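Local coordinates for SusD/RagB family nutrient-binding outer membrane lipoprotein (PDB 4F7A) that probably binds glycans, perhaps mucin O-glycans, at the cell surface as a SusD-like outer membrane lipoprotein, at residues 272-284 with 367-379. Numbering follows the deposited sequence. Where two conformers were deposited one is given.
Sequences NGYEDPRISIYYN and SFSQWGAGDASLY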
ATOM      1  N   ASN A 272     -18.376  -7.606  -8.273  1.00 13.94           N
ATOM      2  CA  ASN A 272     -19.614  -8.213  -8.789  1.00 15.41           C
ATOM      3  C   ASN A 272     -20.608  -7.137  -9.232  1.00 14.41           C
ATOM      4  O   ASN A 272     -21.170  -7.217 -10.318  1.00 12.68           O
ATOM      5  CB  ASN A 272     -20.317  -9.093  -7.748  1.00 16.14           C
ATOM      6  CG  ASN A 272     -19.683 -10.470  -7.618  1.00 23.24           C
ATOM      7  OD1 ASN A 272     -19.454 -11.137  -8.620  1.00 19.71           O
ATOM      8  ND2 ASN A 272     -19.464 -10.924  -6.373  1.00 14.51           N
ATOM      9  N   GLY A 273     -20.857  -6.153  -8.388  1.00 13.46           N
ATOM     10  CA  GLY A 273     -21.870  -5.142  -8.721  1.00 11.94           C
ATOM     11  C   GLY A 273     -21.501  -4.273  -9.919  1.00 13.85           C
ATOM     12  O   GLY A 273     -22.362  -3.893 -10.705  1.00 14.69           O
ATOM     13  N   TYR A 274     -20.218  -3.973 -10.060  1.00 10.86           N
ATOM     14  CA  TYR A 274     -19.719  -3.218 -11.213  1.00 12.73           C
ATOM     15  C   TYR A 274     -19.562  -4.075 -12.481  1.00 14.48           C
ATOM     16  O   TYR A 274     -19.196  -3.563 -13.537  1.00 13.73           O
ATOM     17  CB  TYR A 274     -18.378  -2.578 -10.863  1.00 11.71           C
ATOM     18  CG  TYR A 274     -18.390  -1.401  -9.905  1.00 12.13           C
ATOM     19  CD1 TYR A 274     -19.572  -0.767  -9.528  1.00 11.99           C
ATOM     20  CD2 TYR A 274     -17.200  -0.893  -9.399  1.00 12.11           C
ATOM     21  CE1 TYR A 274     -19.558   0.312  -8.665  1.00 12.40           C
ATOM     22  CE2 TYR A 274     -17.170   0.178  -8.539  1.00 13.99           C
ATOM     23  CZ  TYR A 274     -18.367   0.800  -8.193  1.00 14.02           C
ATOM     24  OH  TYR A 274     -18.363   1.890  -7.376  1.00 13.14           O
ATOM     25  N   GLU A 275     -19.811  -5.387 -12.368  1.00 16.08           N
ATOM     26  CA  GLU A 275     -19.601  -6.343 -13.462  1.00 16.13           C
ATOM     27  C   GLU A 275     -18.221  -6.122 -14.038  1.00 15.22           C
ATOM     28  O   GLU A 275     -18.033  -5.990 -15.244  1.00 13.38           O
ATOM     29  CB  GLU A 275     -20.719  -6.228 -14.525  1.00 19.10           C
ATOM     30  CG  GLU A 275     -22.088  -6.570 -13.923  1.00 24.06           C
ATOM     31  CD  GLU A 275     -23.202  -6.740 -14.962  1.00 39.72           C
ATOM     32  OE1 GLU A 275     -23.351  -5.877 -15.841  1.00 43.32           O
ATOM     33  OE2 GLU A 275     -23.947  -7.726 -14.867  1.00 49.69           O
ATOM     34  N   ASP A 276     -17.251  -6.070 -13.136  1.00 13.27           N
ATOM     35  CA  ASP A 276     -15.919  -5.588 -13.463  1.00 12.70           C
ATOM     36  C   ASP A 276     -15.144  -6.704 -14.153  1.00 14.36           C
ATOM     37  O   ASP A 276     -15.017  -7.799 -13.607  1.00 13.55           O
ATOM     38  CB  ASP A 276     -15.228  -5.130 -12.183  1.00 11.31           C
ATOM     39  CG  ASP A 276     -14.023  -4.291 -12.426  1.00 12.52           C
ATOM     40  OD1 ASP A 276     -13.115  -4.735 -13.182  1.00 12.39           O
ATOM     41  OD2 ASP A 276     -13.964  -3.185 -11.828  1.00 11.50           O
ATOM     42  N   PRO A 277     -14.589  -6.420 -15.346  1.00 14.02           N
ATOM     43  CA  PRO A 277     -13.854  -7.480 -16.048  1.00 14.26           C
ATOM     44  C   PRO A 277     -12.556  -7.884 -15.374  1.00 15.80           C
ATOM     45  O   PRO A 277     -11.946  -8.882 -15.784  1.00 15.16           O
ATOM     46  CB  PRO A 277     -13.557  -6.877 -17.416  1.00 16.89           C
ATOM     47  CG  PRO A 277     -13.615  -5.447 -17.230  1.00 16.92           C
ATOM     48  CD  PRO A 277     -14.570  -5.153 -16.085  1.00 15.44           C
ATOM     49  N   ARG A 278     -12.111  -7.135 -14.359  1.00 11.11           N
ATOM     50  CA  ARG A 278     -10.940  -7.566 -13.609  1.00 12.32           C
ATOM     51  C   ARG A 278     -11.270  -8.694 -12.602  1.00 16.36           C
ATOM     52  O   ARG A 278     -10.351  -9.325 -12.055  1.00 15.17           O
ATOM     53  CB  ARG A 278     -10.297  -6.384 -12.890  1.00 10.66           C
ATOM     54  CG  ARG A 278      -9.657  -5.362 -13.817  1.00 11.15           C
ATOM     55  CD  ARG A 278      -9.425  -4.018 -13.134  1.00 10.03           C
ATOM     56  NE  ARG A 278     -10.658  -3.274 -12.860  1.00  8.65           N
ATOM     57  CZ  ARG A 278     -10.685  -1.976 -12.519  1.00 10.73           C
ATOM     58  NH1 ARG A 278      -9.561  -1.271 -12.413  1.00 11.02           N
ATOM     59  NH2 ARG A 278     -11.839  -1.374 -12.282  1.00 11.65           N
ATOM     60  N   ILE A 279     -12.558  -8.938 -12.345  1.00 14.31           N
ATOM     61  CA  ILE A 279     -12.951  -9.881 -11.297  1.00 13.41           C
ATOM     62  C   ILE A 279     -12.302 -11.280 -11.493  1.00 13.47           C
ATOM     63  O   ILE A 279     -11.783 -11.862 -10.543  1.00 13.27           O
ATOM     64  CB  ILE A 279     -14.499  -9.953 -11.139  1.00 14.35           C
ATOM     65  CG1 ILE A 279     -14.872 -10.620  -9.805  1.00 14.70           C
ATOM     66  CG2 ILE A 279     -15.161 -10.653 -12.315  1.00 11.40           C
ATOM     67  CD1 ILE A 279     -16.368 -10.488  -9.404  1.00 13.56           C
ATOM     68  N   SER A 280     -12.308 -11.798 -12.718  1.00 13.33           N
ATOM     69  CA  SER A 280     -11.819 -13.167 -12.975  1.00 13.86           C
ATOM     70  C   SER A 280     -10.301 -13.179 -13.158  1.00 14.44           C
ATOM     71  O   SER A 280      -9.675 -14.229 -13.157  1.00 12.47           O
ATOM     72  CB  SER A 280     -12.479 -13.792 -14.213  1.00 16.55           C
ATOM     73  OG  SER A 280     -12.084 -13.168 -15.422  1.00 19.32           O
ATOM     74  N   ILE A 281      -9.721 -11.991 -13.323  1.00 11.50           N
ATOM     75  CA  ILE A 281      -8.263 -11.827 -13.370  1.00 12.54           C
ATOM     76  C   ILE A 281      -7.673 -11.848 -11.961  1.00 13.65           C
ATOM     77  O   ILE A 281      -6.671 -12.526 -11.688  1.00 12.09           O
ATOM     78  CB  ILE A 281      -7.862 -10.528 -14.088  1.00 12.22           C
ATOM     79  CG1 ILE A 281      -8.386 -10.530 -15.531  1.00 16.11           C
ATOM     80  CG2 ILE A 281      -6.308 -10.364 -14.080  1.00  8.52           C
ATOM     81  CD1 ILE A 281      -8.225  -9.121 -16.262  1.00 14.19           C
ATOM     82  N   TYR A 282      -8.343 -11.154 -11.056  1.00 13.68           N
ATOM     83  CA  TYR A 282      -7.930 -11.119  -9.663  1.00 13.82           C
ATOM     84  C   TYR A 282      -8.231 -12.415  -8.882  1.00 11.76           C
ATOM     85  O   TYR A 282      -7.402 -12.855  -8.089  1.00 10.92           O
ATOM     86  CB  TYR A 282      -8.625  -9.970  -8.951  1.00 12.04           C
ATOM     87  CG  TYR A 282      -8.205  -8.539  -9.304  1.00 11.55           C
ATOM     88  CD1 TYR A 282      -7.484  -8.231 -10.455  1.00  9.32           C
ATOM     89  CD2 TYR A 282      -8.637  -7.474  -8.514  1.00 10.99           C
ATOM     90  CE1 TYR A 282      -7.125  -6.923 -10.761  1.00 12.68           C
ATOM     91  CE2 TYR A 282      -8.312  -6.169  -8.831  1.00  9.97           C
ATOM     92  CZ  TYR A 282      -7.531  -5.894  -9.943  1.00 12.45           C
ATOM     93  OH  TYR A 282      -7.194  -4.598 -10.255  1.00 11.37           O
ATOM     94  N   TYR A 283      -9.425 -12.961  -9.070  1.00 11.35           N
ATOM     95  CA  TYR A 283      -9.919 -14.081  -8.273  1.00 13.26           C
ATOM     96  C   TYR A 283     -10.547 -15.161  -9.152  1.00 14.51           C
ATOM     97  O   TYR A 283     -10.750 -14.979 -10.359  1.00 15.29           O
ATOM     98  CB  TYR A 283     -10.942 -13.599  -7.242  1.00 14.17           C
ATOM     99  CG  TYR A 283     -10.380 -12.574  -6.259  1.00 11.97           C
ATOM    100  CD1 TYR A 283      -9.691 -12.971  -5.123  1.00 10.37           C
ATOM    101  CD2 TYR A 283     -10.549 -11.219  -6.477  1.00 11.86           C
ATOM    102  CE1 TYR A 283      -9.154 -12.022  -4.237  1.00 13.66           C
ATOM    103  CE2 TYR A 283     -10.050 -10.267  -5.576  1.00 12.30           C
ATOM    104  CZ  TYR A 283      -9.363 -10.670  -4.469  1.00 13.47           C
ATOM    105  OH  TYR A 283      -8.879  -9.717  -3.589  1.00 12.22           O
ATOM    106  N   ASN A 284     -10.851 -16.287  -8.523  1.00 13.59           N
ATOM    107  CA  ASN A 284     -11.549 -17.405  -9.158  1.00 14.06           C
ATOM    108  C   ASN A 284     -12.944 -17.522  -8.543  1.00 16.99           C
ATOM    109  O   ASN A 284     -13.141 -17.133  -7.386  1.00 16.16           O
ATOM    110  CB  ASN A 284     -10.809 -18.718  -8.902  1.00 14.22           C
ATOM    111  CG  ASN A 284      -9.471 -18.822  -9.648  1.00 19.44           C
ATOM    112  OD1 ASN A 284      -9.218 -18.087 -10.599  1.00 20.90           O
ATOM    113  ND2 ASN A 284      -8.608 -19.743  -9.198  1.00 18.14           N
ATOM    114  N   SER A 367      -5.588   0.948 -15.653  1.00 11.96           N
ATOM    115  CA  SER A 367      -5.705  -0.252 -14.850  1.00 12.45           C
ATOM    116  C   SER A 367      -6.188  -1.451 -15.680  1.00 13.39           C
ATOM    117  O   SER A 367      -5.615  -2.534 -15.622  1.00 12.07           O
ATOM    118  CB  SER A 367      -6.633  -0.007 -13.669  1.00 10.53           C
ATOM    119  OG  SER A 367      -6.809  -1.190 -12.932  1.00  9.60           O
ATOM    120  N   PHE A 368      -7.223  -1.250 -16.487  1.00  9.82           N
ATOM    121  CA  PHE A 368      -7.679  -2.311 -17.378  1.00 12.24           C
ATOM    122  C   PHE A 368      -6.533  -2.828 -18.263  1.00 13.57           C
ATOM    123  O   PHE A 368      -6.363  -4.039 -18.410  1.00 13.05           O
ATOM    124  CB  PHE A 368      -8.784  -1.804 -18.300  1.00 11.16           C
ATOM    125  CG  PHE A 368     -10.178  -1.893 -17.731  1.00 11.74           C
ATOM    126  CD1 PHE A 368     -10.454  -1.557 -16.411  1.00 13.16           C
ATOM    127  CD2 PHE A 368     -11.241  -2.281 -18.559  1.00 13.11           C
ATOM    128  CE1 PHE A 368     -11.759  -1.615 -15.920  1.00 14.57           C
ATOM    129  CE2 PHE A 368     -12.534  -2.342 -18.071  1.00 12.60           C
ATOM    130  CZ  PHE A 368     -12.786  -1.979 -16.745  1.00 12.32           C
ATOM    131  N   SER A 369      -5.771  -1.906 -18.854  1.00 12.36           N
ATOM    132  CA  SER A 369      -4.645  -2.268 -19.705  0.50 13.18           C
ATOM    133  C   SER A 369      -3.542  -3.029 -18.953  1.00 12.76           C
ATOM    134  O   SER A 369      -2.970  -3.963 -19.487  1.00 13.11           O
ATOM    135  CB  SER A 369      -4.055  -1.026 -20.373  0.50 13.29           C
ATOM    136  OG  SER A 369      -4.997  -0.452 -21.257  0.50  9.07           O
ATOM    137  N   GLN A 370      -3.237  -2.616 -17.726  1.00 12.61           N
ATOM    138  CA  GLN A 370      -2.248  -3.304 -16.883  1.00 12.94           C
ATOM    139  C   GLN A 370      -2.559  -4.801 -16.796  1.00 13.72           C
ATOM    140  O   GLN A 370      -1.658  -5.624 -16.834  1.00 13.62           O
ATOM    141  CB  GLN A 370      -2.309  -2.727 -15.473  1.00 11.64           C
ATOM    142  CG  GLN A 370      -1.349  -3.325 -14.478  1.00 13.28           C
ATOM    143  CD  GLN A 370      -1.509  -2.776 -13.083  1.00  9.79           C
ATOM    144  OE1 GLN A 370      -1.923  -1.636 -12.901  1.00 12.27           O
ATOM    145  NE2 GLN A 370      -1.193  -3.586 -12.088  1.00  9.44           N
ATOM    146  N   TRP A 371      -3.835  -5.116 -16.610  1.00 11.06           N
ATOM    147  CA  TRP A 371      -4.302  -6.468 -16.310  1.00 12.97           C
ATOM    148  C   TRP A 371      -4.772  -7.234 -17.530  1.00 14.26           C
ATOM    149  O   TRP A 371      -5.081  -8.403 -17.425  1.00 13.98           O
ATOM    150  CB  TRP A 371      -5.425  -6.409 -15.259  1.00 13.57           C
ATOM    151  CG  TRP A 371      -4.933  -5.944 -13.936  1.00 14.57           C
ATOM    152  CD1 TRP A 371      -5.159  -4.734 -13.349  1.00 11.90           C
ATOM    153  CD2 TRP A 371      -4.074  -6.663 -13.049  1.00 12.09           C
ATOM    154  NE1 TRP A 371      -4.502  -4.659 -12.155  1.00 12.47           N
ATOM    155  CE2 TRP A 371      -3.826  -5.828 -11.941  1.00 14.26           C
ATOM    156  CE3 TRP A 371      -3.475  -7.925 -13.090  1.00 13.70           C
ATOM    157  CZ2 TRP A 371      -3.033  -6.225 -10.861  1.00 12.41           C
ATOM    158  CZ3 TRP A 371      -2.679  -8.318 -12.010  1.00 15.53           C
ATOM    159  CH2 TRP A 371      -2.475  -7.458 -10.911  1.00  9.83           C
ATOM    160  N   GLY A 372      -4.827  -6.585 -18.684  1.00 13.53           N
ATOM    161  CA  GLY A 372      -5.315  -7.227 -19.921  1.00 14.98           C
ATOM    162  C   GLY A 372      -6.838  -7.345 -19.949  1.00 15.37           C
ATOM    163  O   GLY A 372      -7.390  -8.263 -20.568  1.00 14.95           O
ATOM    164  N   ALA A 373      -7.520  -6.415 -19.298  1.00 11.96           N
ATOM    165  CA  ALA A 373      -8.983  -6.481 -19.162  1.00 13.07           C
ATOM    166  C   ALA A 373      -9.715  -5.803 -20.315  1.00 14.44           C
ATOM    167  O   ALA A 373     -10.953  -5.783 -20.354  1.00 15.51           O
ATOM    168  CB  ALA A 373      -9.412  -5.878 -17.814  1.00 12.72           C
ATOM    169  N   GLY A 374      -8.955  -5.257 -21.261  1.00 15.45           N
ATOM    170  CA  GLY A 374      -9.537  -4.644 -22.450  1.00 16.31           C
ATOM    171  C   GLY A 374      -9.772  -3.151 -22.280  1.00 15.42           C
ATOM    172  O   GLY A 374      -9.061  -2.453 -21.526  1.00 14.03           O
ATOM    173  N   ASP A 375     -10.754  -2.655 -23.023  1.00 13.98           N
ATOM    174  CA  ASP A 375     -11.070  -1.235 -23.064  1.00 13.31           C
ATOM    175  C   ASP A 375     -12.127  -0.907 -21.987  1.00 13.17           C
ATOM    176  O   ASP A 375     -13.054  -1.688 -21.739  1.00 11.96           O
ATOM    177  CB  ASP A 375     -11.581  -0.856 -24.463  1.00 13.41           C
ATOM    178  CG  ASP A 375     -11.845   0.623 -24.605  1.00 16.59           C
ATOM    179  OD1 ASP A 375     -10.883   1.380 -24.899  1.00 16.46           O
ATOM    180  OD2 ASP A 375     -13.032   1.033 -24.432  1.00 15.46           O
ATOM    181  N   ALA A 376     -11.979   0.249 -21.349  1.00 12.29           N
ATOM    182  CA  ALA A 376     -12.857   0.630 -20.211  1.00 11.69           C
ATOM    183  C   ALA A 376     -14.007   1.586 -20.597  1.00 12.28           C
ATOM    184  O   ALA A 376     -14.764   2.027 -19.734  1.00 12.21           O
ATOM    185  CB  ALA A 376     -12.007   1.259 -19.087  1.00 10.84           C
ATOM    186  N   SER A 377     -14.148   1.912 -21.876  1.00 12.06           N
ATOM    187  CA  SER A 377     -15.120   2.918 -22.274  1.00 14.39           C
ATOM    188  C   SER A 377     -16.561   2.581 -21.836  1.00 14.99           C
ATOM    189  O   SER A 377     -17.267   3.440 -21.319  1.00 14.45           O
ATOM    190  CB  SER A 377     -15.071   3.187 -23.793  1.00 15.12           C
ATOM    191  OG  SER A 377     -13.774   3.626 -24.207  1.00 13.50           O
ATOM    192  N   LEU A 378     -16.986   1.348 -22.065  1.00 16.21           N
ATOM    193  CA  LEU A 378     -18.353   0.927 -21.732  1.00 15.25           C
ATOM    194  C   LEU A 378     -18.513   0.889 -20.201  1.00 13.29           C
ATOM    195  O   LEU A 378     -19.483   1.388 -19.658  1.00 13.51           O
ATOM    196  CB  LEU A 378     -18.645  -0.437 -22.341  1.00 17.09           C
ATOM    197  CG  LEU A 378     -20.130  -0.843 -22.310  1.00 27.73           C
ATOM    198  CD1 LEU A 378     -21.009   0.256 -22.909  1.00 33.51           C
ATOM    199  CD2 LEU A 378     -20.333  -2.143 -23.028  1.00 27.59           C
ATOM    200  N   TYR A 379     -17.512   0.364 -19.506  1.00 11.81           N
ATOM    201  CA  TYR A 379     -17.532   0.318 -18.045  1.00 11.34           C
ATOM    202  C   TYR A 379     -17.663   1.710 -17.439  1.00 12.17           C
ATOM    203  O   TYR A 379     -18.397   1.900 -16.462  1.00 11.85           O
ATOM    204  CB  TYR A 379     -16.256  -0.354 -17.560  1.00 10.23           C
ATOM    205  CG  TYR A 379     -16.023  -0.434 -16.078  1.00  9.25           C
ATOM    206  CD1 TYR A 379     -16.448  -1.533 -15.356  1.00 12.11           C
ATOM    207  CD2 TYR A 379     -15.268   0.523 -15.424  1.00 14.26           C
ATOM    208  CE1 TYR A 379     -16.196  -1.652 -14.007  1.00 13.17           C
ATOM    209  CE2 TYR A 379     -14.994   0.407 -14.061  1.00 14.40           C
ATOM    210  CZ  TYR A 379     -15.462  -0.672 -13.351  1.00 16.52           C
ATOM    211  OH  TYR A 379     -15.192  -0.809 -11.992  1.00 13.59           O
TER
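Ile281 leans on the end of helix 356-371 with both branches: CG2 meets the indole of Trp371, while CD1 lies 3.8 Å from Ala373 CB. Beside it, Tyr282 turns its ring edge onto a face of Trp371 in a T-shaped stack, the planes 67° apart and CE1 3.7 Å from Trp371 CE2; the Tyr282 hydroxyl is hydrogen-bonded to Ile429 O of helix 416-431. On the other flank Pro277 presses CG to 3.4 Å from Phe368 CE2, its CD also reaching the ring of Tyr379. Phe368 CE1 in turn sits over one face of the Arg278 guanidinium, the two planes well inclined. A bend at chi3 (-71°) folds the arginine back to Asp276, which it grips side-on: NE meets OD1 at 2.9 Å in a nearly straight bond, NH2 meets OD2, and both oxygens use their syn lone pairs. The anti lone pair of OD1 accepts Arg278 N, so one carboxylate fixes both the turn and the guanidinium. In the guanidinium plane, NH1 crosses to Ser367 OG at 2.8 Å, although that bond is bent (139°). An alanine in place of Arg278 is likely to leave the Asp276 carboxylate without its counter-charge and Phe368 with a gap beside its ring. At the polar edge, buried against helix 416-431, Tyr379 OH donates a weak bond to Asp276 OD2, 2.7 Å away, and Gln426 of that helix hydrogen-bonds to both this hydroxyl and Arg278 NH2. Asp276 thus begins, and with its carboxylate caps through Arg278 N, the type I turn leading into helix 279-282, which packs on the Schellman motif ending helix 356-371 at Gly372, both against helix 416-431 in the TPR-like SusD fold.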